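PDB 1YLL: conserved hypothetical protein from Pseudomonas aeruginosa, which is of unknown function but belongs to the HutD family of the cupin clan and may be linked to histidine utilisation. Local coordinates for residues Thr141-Ala146 with Val193-Leu198; Leu6-Ala11 with Asp167-Glu172; Gly24-Ile29 with Ser45-Gly50. All coordinates share one frame; numbering follows the deposited sequence. Where two conformers were deposited one is given.

Contact 1 (Thr141-Ala146 with Val193-Leu198); sequences TLLLFA and VELDSL
L143 lies beside V193 on one face of an antiparallel strand pair, CB to CB 4.0 Å, while its CD1 reaches obliquely across to CD1 of L195, also at 4.0 Å. Its CG stands anti to the carbonyl carbon (chi1 -59°), and CG of L195 takes the same position, so the two branched ends can meet across the strands. T141 shares this face through its carbon atoms: its CB runs alongside CB of L195, both pointing the same way, and its methyl CG2, anti to the backbone N, faces L195 CD1 at 4.2 Å. On the other face L142 and E194 form a non-hydrogen-bonded pair. CG of L142 is anti to its own N (chi1 167°), which brings CD1 back over the partner strand to touch E194 CG at 3.6 Å. Only the aliphatic part of E194 is used here; its carboxylate leads on to a salt bridge from OE1 to R123 of a second subunit, so this buried charge is met across a subunit interface. Four backbone bonds set the register in two hydrogen-bonded pairs. L143 N reaches V193 O at 2.8 Å almost straight, nearly along the C=O axis, and V193 N returns the bond to L143 O. T141 and L195 exchange the other two, where L195 N sits above the carbonyl plane of T141. Between these pairs the CA of L142 and of E194 each add a C-H...O contact to a carbonyl opposite. Strand 141-146 is thereby zipped to strand 187-197 within a five-stranded antiparallel sheet, with strand 168-171 beside the former and strand 120-129 beside the latter, while W42 and L44 of strand 42-49 pack on L143.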
# COMPACT_ATOMS: atom_id res chain seq x y z
N THR D 141 -19.01 7.36 6.36
CA THR D 141 -19.31 6.40 5.30
C THR D 141 -18.72 6.84 3.97
O THR D 141 -18.86 8.01 3.59
CB THR D 141 -20.83 6.22 5.13
OG1 THR D 141 -21.36 5.54 6.27
CG2 THR D 141 -21.13 5.40 3.87
N LEU D 142 -18.00 5.93 3.31
CA LEU D 142 -17.46 6.21 1.99
C LEU D 142 -17.89 5.12 1.00
O LEU D 142 -17.71 3.94 1.25
CB LEU D 142 -15.91 6.32 1.99
CG LEU D 142 -15.29 6.29 0.56
CD1 LEU D 142 -15.66 7.55 -0.21
CD2 LEU D 142 -13.78 6.17 0.60
N LEU D 143 -18.49 5.53 -0.11
CA LEU D 143 -18.84 4.60 -1.16
C LEU D 143 -17.95 5.07 -2.32
O LEU D 143 -18.00 6.24 -2.72
CB LEU D 143 -20.33 4.73 -1.53
CG LEU D 143 -21.27 4.49 -0.36
CD1 LEU D 143 -22.69 4.92 -0.71
CD2 LEU D 143 -21.19 3.02 -0.01
N LEU D 144 -17.09 4.20 -2.84
CA LEU D 144 -16.20 4.61 -3.92
C LEU D 144 -16.50 3.71 -5.12
O LEU D 144 -16.14 2.53 -5.13
CB LEU D 144 -14.73 4.47 -3.47
CG LEU D 144 -13.64 5.09 -4.33
CD1 LEU D 144 -13.59 4.38 -5.66
CD2 LEU D 144 -13.88 6.59 -4.55
N PHE D 145 -17.20 4.26 -6.11
CA PHE D 145 -17.64 3.52 -7.28
C PHE D 145 -16.66 3.68 -8.42
O PHE D 145 -16.29 4.79 -8.74
CB PHE D 145 -18.99 4.07 -7.72
CG PHE D 145 -19.52 3.45 -8.99
CD1 PHE D 145 -20.12 2.21 -8.98
CD2 PHE D 145 -19.41 4.15 -10.21
CE1 PHE D 145 -20.63 1.65 -10.15
CE2 PHE D 145 -19.93 3.60 -11.40
CZ PHE D 145 -20.53 2.38 -11.38
N ALA D 146 -16.21 2.58 -9.03
CA ALA D 146 -15.28 2.68 -10.15
C ALA D 146 -16.04 2.54 -11.45
O ALA D 146 -16.69 1.52 -11.66
CB ALA D 146 -14.22 1.56 -10.07
N VAL D 193 -18.45 9.00 -3.00
CA VAL D 193 -19.68 9.44 -2.31
C VAL D 193 -19.41 9.35 -0.80
O VAL D 193 -19.08 8.27 -0.32
CB VAL D 193 -20.86 8.54 -2.70
CG1 VAL D 193 -22.11 8.96 -1.90
CG2 VAL D 193 -21.16 8.71 -4.18
N GLU D 194 -19.56 10.45 -0.07
CA GLU D 194 -19.31 10.43 1.37
C GLU D 194 -20.57 10.87 2.07
O GLU D 194 -21.23 11.81 1.63
CB GLU D 194 -18.09 11.31 1.72
CG GLU D 194 -16.85 10.79 0.97
CD GLU D 194 -15.69 11.76 0.86
OE1 GLU D 194 -15.08 11.87 -0.26
OE2 GLU D 194 -15.36 12.39 1.89
N LEU D 195 -20.90 10.16 3.14
CA LEU D 195 -22.11 10.43 3.91
C LEU D 195 -21.76 10.48 5.40
O LEU D 195 -20.83 9.81 5.85
CB LEU D 195 -23.13 9.30 3.68
CG LEU D 195 -23.69 9.23 2.25
CD1 LEU D 195 -23.87 7.78 1.80
CD2 LEU D 195 -25.03 9.92 2.22
N ASP D 196 -22.49 11.31 6.12
CA ASP D 196 -22.36 11.41 7.57
C ASP D 196 -23.76 11.45 8.11
O ASP D 196 -24.66 11.99 7.47
CB ASP D 196 -21.60 12.65 7.98
CG ASP D 196 -20.11 12.41 8.02
OD1 ASP D 196 -19.70 11.47 8.73
OD2 ASP D 196 -19.38 13.17 7.36
N SER D 197 -23.94 10.87 9.29
CA SER D 197 -25.25 10.76 9.91
C SER D 197 -25.55 11.83 10.93
O SER D 197 -24.67 12.28 11.66
CB SER D 197 -25.37 9.41 10.61
OG SER D 197 -25.13 8.35 9.69
N LEU D 198 -26.82 12.21 10.99
CA LEU D 198 -27.25 13.19 11.95
C LEU D 198 -26.93 12.63 13.32
O LEU D 198 -27.20 11.47 13.59
CB LEU D 198 -28.75 13.41 11.83
CG LEU D 198 -29.36 14.11 13.05
CD1 LEU D 198 -28.88 15.54 13.09
CD2 LEU D 198 -30.91 14.03 12.97

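Contact 2 (Leu6-Ala11 with Asp167-Glu172); sequences LRILRA and DCLCAE
R10 leaves its backbone with CG anti to the carbonyl carbon, and CB passes 4.1 Å from D167 OD2. A bend at chi2 (-71°) then folds the chain back, so that CD comes to 3.4 Å from D167 OD1 and the guanidinium swings round with CG2 of I8 over the centre of one face. At the tip NH2 donates to D167 OD1 at 2.8 Å, a salt bridge in which the oxygen lies at the edge of the guanidinium, near its plane, yet is approached from above the carboxylate plane; the two flat groups stand 81° apart. The other carboxylate oxygen, OD2, takes the backbone N-H of A11 at 3.0 Å in a nearly straight bond (172°). D167 thus grips both a side chain and a main-chain N-H just beyond the end of strand 6-9, and OD1 also accepts from A164 N, while R10 NH2 has a second acceptor in Q162 O. The several bonds fix the carboxylate's rotation and probably favour its ionised form. Within this chain strand 6-9 is an outermost strand of a five-stranded antiparallel sheet in this cupin-clan fold and pairs with 168-171 through R7-C170 and L9-C168, each with two backbone bonds. One bond is short, L9 N to C168 O at 2.7 Å, with the donor above the carbonyl plane. On one face L6 crosses L169 at about a right angle and packs beside A171, while CG1 of I8 rests against L169 CD1 at 3.8 Å. On the other face L9 places CD1 against C170 CB at 3.9 Å, with I29 and A30 of strand 24-31 also touching L9, and Y14 from a loop packing on both L9 and C168.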
# COMPACT_ATOMS: atom_id res chain seq x y z
N LEU D 6 -15.25 -2.59 6.15
CA LEU D 6 -14.87 -2.31 4.77
C LEU D 6 -15.04 -3.51 3.84
O LEU D 6 -14.47 -4.57 4.08
CB LEU D 6 -13.43 -1.82 4.74
CG LEU D 6 -12.96 -1.24 3.41
CD1 LEU D 6 -12.57 -2.35 2.45
CD2 LEU D 6 -14.09 -0.38 2.85
N ARG D 7 -15.81 -3.33 2.77
CA ARG D 7 -16.05 -4.41 1.83
C ARG D 7 -16.06 -3.85 0.42
O ARG D 7 -16.43 -2.69 0.20
CB ARG D 7 -17.40 -5.08 2.11
CG ARG D 7 -17.54 -5.71 3.49
CD ARG D 7 -16.71 -6.98 3.63
NE ARG D 7 -17.06 -7.75 4.82
CZ ARG D 7 -16.95 -7.31 6.07
NH1 ARG D 7 -16.49 -6.09 6.31
NH2 ARG D 7 -17.29 -8.09 7.08
N ILE D 8 -15.64 -4.66 -0.55
CA ILE D 8 -15.68 -4.22 -1.93
C ILE D 8 -16.82 -4.99 -2.55
O ILE D 8 -16.83 -6.23 -2.56
CB ILE D 8 -14.36 -4.47 -2.65
CG1 ILE D 8 -13.26 -3.59 -2.03
CG2 ILE D 8 -14.50 -4.11 -4.13
CD1 ILE D 8 -11.90 -3.72 -2.68
N LEU D 9 -17.81 -4.24 -3.04
CA LEU D 9 -18.98 -4.85 -3.65
C LEU D 9 -18.69 -5.09 -5.11
O LEU D 9 -18.15 -4.23 -5.80
CB LEU D 9 -20.20 -3.91 -3.48
CG LEU D 9 -20.41 -3.53 -2.00
CD1 LEU D 9 -21.48 -2.46 -1.87
CD2 LEU D 9 -20.76 -4.79 -1.19
N ARG D 10 -19.00 -6.29 -5.60
CA ARG D 10 -18.73 -6.61 -6.98
C ARG D 10 -19.94 -6.48 -7.89
O ARG D 10 -21.00 -7.02 -7.61
CB ARG D 10 -18.14 -8.02 -7.07
CG ARG D 10 -16.95 -8.19 -6.13
CD ARG D 10 -15.73 -7.42 -6.62
NE ARG D 10 -14.63 -7.49 -5.66
CZ ARG D 10 -13.47 -6.86 -5.78
NH1 ARG D 10 -12.55 -7.00 -4.85
NH2 ARG D 10 -13.23 -6.10 -6.85
N ALA D 11 -19.74 -5.81 -9.00
CA ALA D 11 -20.81 -5.57 -9.96
C ALA D 11 -21.44 -6.87 -10.43
O ALA D 11 -22.65 -6.94 -10.61
CB ALA D 11 -20.29 -4.78 -11.13
N ASP D 167 -17.37 -1.88 -9.90
CA ASP D 167 -17.29 -2.40 -8.52
C ASP D 167 -17.34 -1.17 -7.60
O ASP D 167 -17.05 -0.04 -8.02
CB ASP D 167 -15.97 -3.13 -8.26
CG ASP D 167 -15.88 -4.48 -8.96
OD1 ASP D 167 -14.78 -5.08 -8.93
OD2 ASP D 167 -16.89 -4.97 -9.53
N CYS D 168 -17.65 -1.40 -6.33
CA CYS D 168 -17.77 -0.28 -5.40
C CYS D 168 -17.29 -0.60 -3.99
O CYS D 168 -17.75 -1.54 -3.36
CB CYS D 168 -19.24 0.16 -5.37
SG CYS D 168 -19.67 1.67 -4.39
N LEU D 169 -16.37 0.20 -3.49
CA LEU D 169 -15.92 0.01 -2.12
C LEU D 169 -17.01 0.58 -1.23
O LEU D 169 -17.58 1.62 -1.54
CB LEU D 169 -14.66 0.80 -1.86
CG LEU D 169 -14.30 0.77 -0.37
CD1 LEU D 169 -13.22 -0.28 -0.17
CD2 LEU D 169 -13.83 2.10 0.11
N CYS D 170 -17.33 -0.11 -0.14
CA CYS D 170 -18.32 0.42 0.80
C CYS D 170 -17.66 0.38 2.17
O CYS D 170 -17.37 -0.71 2.66
CB CYS D 170 -19.60 -0.43 0.82
SG CYS D 170 -20.89 0.19 2.02
N ALA D 171 -17.40 1.55 2.76
CA ALA D 171 -16.80 1.62 4.09
C ALA D 171 -17.76 2.37 5.02
O ALA D 171 -18.16 3.51 4.76
CB ALA D 171 -15.45 2.33 4.06
N GLU D 172 -18.14 1.72 6.12
CA GLU D 172 -19.07 2.35 7.04
C GLU D 172 -18.51 2.35 8.44
O GLU D 172 -17.63 1.56 8.74
CB GLU D 172 -20.40 1.58 7.06
CG GLU D 172 -21.43 1.99 6.03
CD GLU D 172 -22.71 1.18 6.19
OE1 GLU D 172 -22.66 -0.04 5.97
OE2 GLU D 172 -23.76 1.77 6.54

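Contact 3 (Gly24-Ile29 with Ser45-Gly50); sequences GSTEEI and SIADVG
I46, S45 and D48 have the largest areas buried in this contact, against segment 24-29 running antiparallel alongside. I46 turns its CG1 anti to the carbonyl carbon (chi1 -69°), and CG1 meets the tip of I29, CD1, at 3.9 Å as the two side chains cross obliquely. Its backbone forms a hydrogen-bonded pair with E27: E27 N points almost straight along the C=O of I46 at 2.7 Å, and I46 N returns to E27 O. S45, on the other face, brings CB to 3.7 Å from the methyl CG2 of T26. Its OG, set between N and carbonyl carbon (chi1 59°), bonds a water at 3.0 Å that also reaches T26 OG1 weakly; T26 OG1 is bonded more firmly to W19 NE1. D48 lays CB against S25 OG at 3.6 Å and exchanges backbone bonds with S25, while its carboxylate is held by a salt bridge to R109. D48 O also lies 3.1 Å from CA of G24, a close approach at a residue with no side chain. The two strands form a beta hairpin, 24-31 with 42-49, within a six-stranded antiparallel sheet: strand 17-18 flanks the first and strand 108-115 the second, and F145 of strand 141-146 packs on I29 and I46.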
# COMPACT_ATOMS: atom_id res chain seq x y z
N GLY D 24 -37.02 0.32 -18.08
CA GLY D 24 -35.68 0.18 -17.52
C GLY D 24 -35.54 -0.81 -16.36
O GLY D 24 -36.42 -1.62 -16.10
N SER D 25 -34.42 -0.73 -15.66
CA SER D 25 -34.21 -1.64 -14.54
C SER D 25 -33.23 -0.99 -13.59
O SER D 25 -32.52 -0.07 -13.96
CB SER D 25 -33.66 -2.98 -15.02
OG SER D 25 -32.43 -2.79 -15.71
N THR D 26 -33.21 -1.47 -12.36
CA THR D 26 -32.31 -0.91 -11.40
C THR D 26 -31.50 -1.97 -10.71
O THR D 26 -32.04 -3.01 -10.34
CB THR D 26 -33.05 -0.11 -10.34
OG1 THR D 26 -33.69 1.00 -10.98
CG2 THR D 26 -32.06 0.44 -9.30
N GLU D 27 -30.21 -1.69 -10.56
CA GLU D 27 -29.31 -2.60 -9.83
C GLU D 27 -28.86 -1.89 -8.54
O GLU D 27 -28.08 -0.94 -8.59
CB GLU D 27 -28.06 -2.94 -10.68
CG GLU D 27 -28.36 -3.80 -11.90
CD GLU D 27 -27.10 -4.24 -12.64
OE1 GLU D 27 -26.02 -3.64 -12.43
OE2 GLU D 27 -27.19 -5.17 -13.46
N GLU D 28 -29.37 -2.32 -7.39
CA GLU D 28 -29.00 -1.69 -6.12
C GLU D 28 -27.64 -2.14 -5.70
O GLU D 28 -27.36 -3.34 -5.57
CB GLU D 28 -30.02 -2.01 -5.02
CG GLU D 28 -29.63 -1.38 -3.65
CD GLU D 28 -30.77 -1.41 -2.63
OE1 GLU D 28 -30.49 -1.69 -1.44
OE2 GLU D 28 -31.93 -1.14 -2.99
N ILE D 29 -26.76 -1.17 -5.47
CA ILE D 29 -25.41 -1.47 -5.03
C ILE D 29 -25.37 -1.64 -3.52
O ILE D 29 -24.80 -2.61 -3.01
CB ILE D 29 -24.45 -0.32 -5.44
CG1 ILE D 29 -24.42 -0.22 -6.98
CG2 ILE D 29 -23.05 -0.55 -4.87
CD1 ILE D 29 -23.63 0.97 -7.49
N SER D 45 -27.24 3.12 -6.51
CA SER D 45 -27.65 2.14 -7.51
C SER D 45 -27.24 2.56 -8.92
O SER D 45 -26.85 3.70 -9.15
CB SER D 45 -29.18 2.02 -7.50
OG SER D 45 -29.79 3.29 -7.79
N ILE D 46 -27.34 1.59 -9.84
CA ILE D 46 -27.08 1.83 -11.25
C ILE D 46 -28.41 1.50 -11.92
O ILE D 46 -29.02 0.49 -11.61
CB ILE D 46 -26.06 0.87 -11.83
CG1 ILE D 46 -24.69 1.13 -11.26
CG2 ILE D 46 -26.04 1.01 -13.36
CD1 ILE D 46 -23.82 -0.10 -11.52
N ALA D 47 -28.88 2.34 -12.83
CA ALA D 47 -30.13 2.01 -13.49
C ALA D 47 -29.91 1.99 -14.99
O ALA D 47 -28.97 2.61 -15.50
CB ALA D 47 -31.22 3.02 -13.13
N ASP D 48 -30.72 1.19 -15.67
CA ASP D 48 -30.69 1.12 -17.12
C ASP D 48 -31.96 1.83 -17.51
O ASP D 48 -33.02 1.57 -16.95
CB ASP D 48 -30.73 -0.32 -17.62
CG ASP D 48 -29.39 -1.00 -17.50
OD1 ASP D 48 -28.59 -0.54 -16.67
OD2 ASP D 48 -29.14 -1.99 -18.22
N VAL D 49 -31.85 2.76 -18.44
CA VAL D 49 -33.04 3.48 -18.86
C VAL D 49 -33.07 3.20 -20.35
O VAL D 49 -32.22 3.68 -21.09
CB VAL D 49 -32.90 4.98 -18.62
CG1 VAL D 49 -34.20 5.67 -18.95
CG2 VAL D 49 -32.50 5.23 -17.17
N GLY D 50 -34.05 2.40 -20.76
CA GLY D 50 -34.16 2.00 -22.15
C GLY D 50 -35.08 2.83 -23.00
O GLY D 50 -34.99 2.78 -24.23
O HOH W 1 -32.39 3.64 -9.33
O HOH W 2 -29.19 -4.12 -16.05

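Contacts 1 and 2 are neighbours in one five-stranded sheet, their centres about 11 Å apart: strands 141-146 and 168-171 lie side by side, with L142 N 2.8 Å from A171 O and L144 O 2.9 Å from L169 N, both probable hydrogen bonds. Contact 3 belongs to a second, six-stranded sheet, its centre about 19 Å from contact 1 and 18 Å from contact 2. Side chains bridge the two sheets: F145 CE1 comes to 3.9 Å from I46 CD1, and C168 CB to 3.9 Å from I29 CG2. In sequence, contact 3 is nested within the loop closed by contact 2, whereas contacts 1 and 2 interleave.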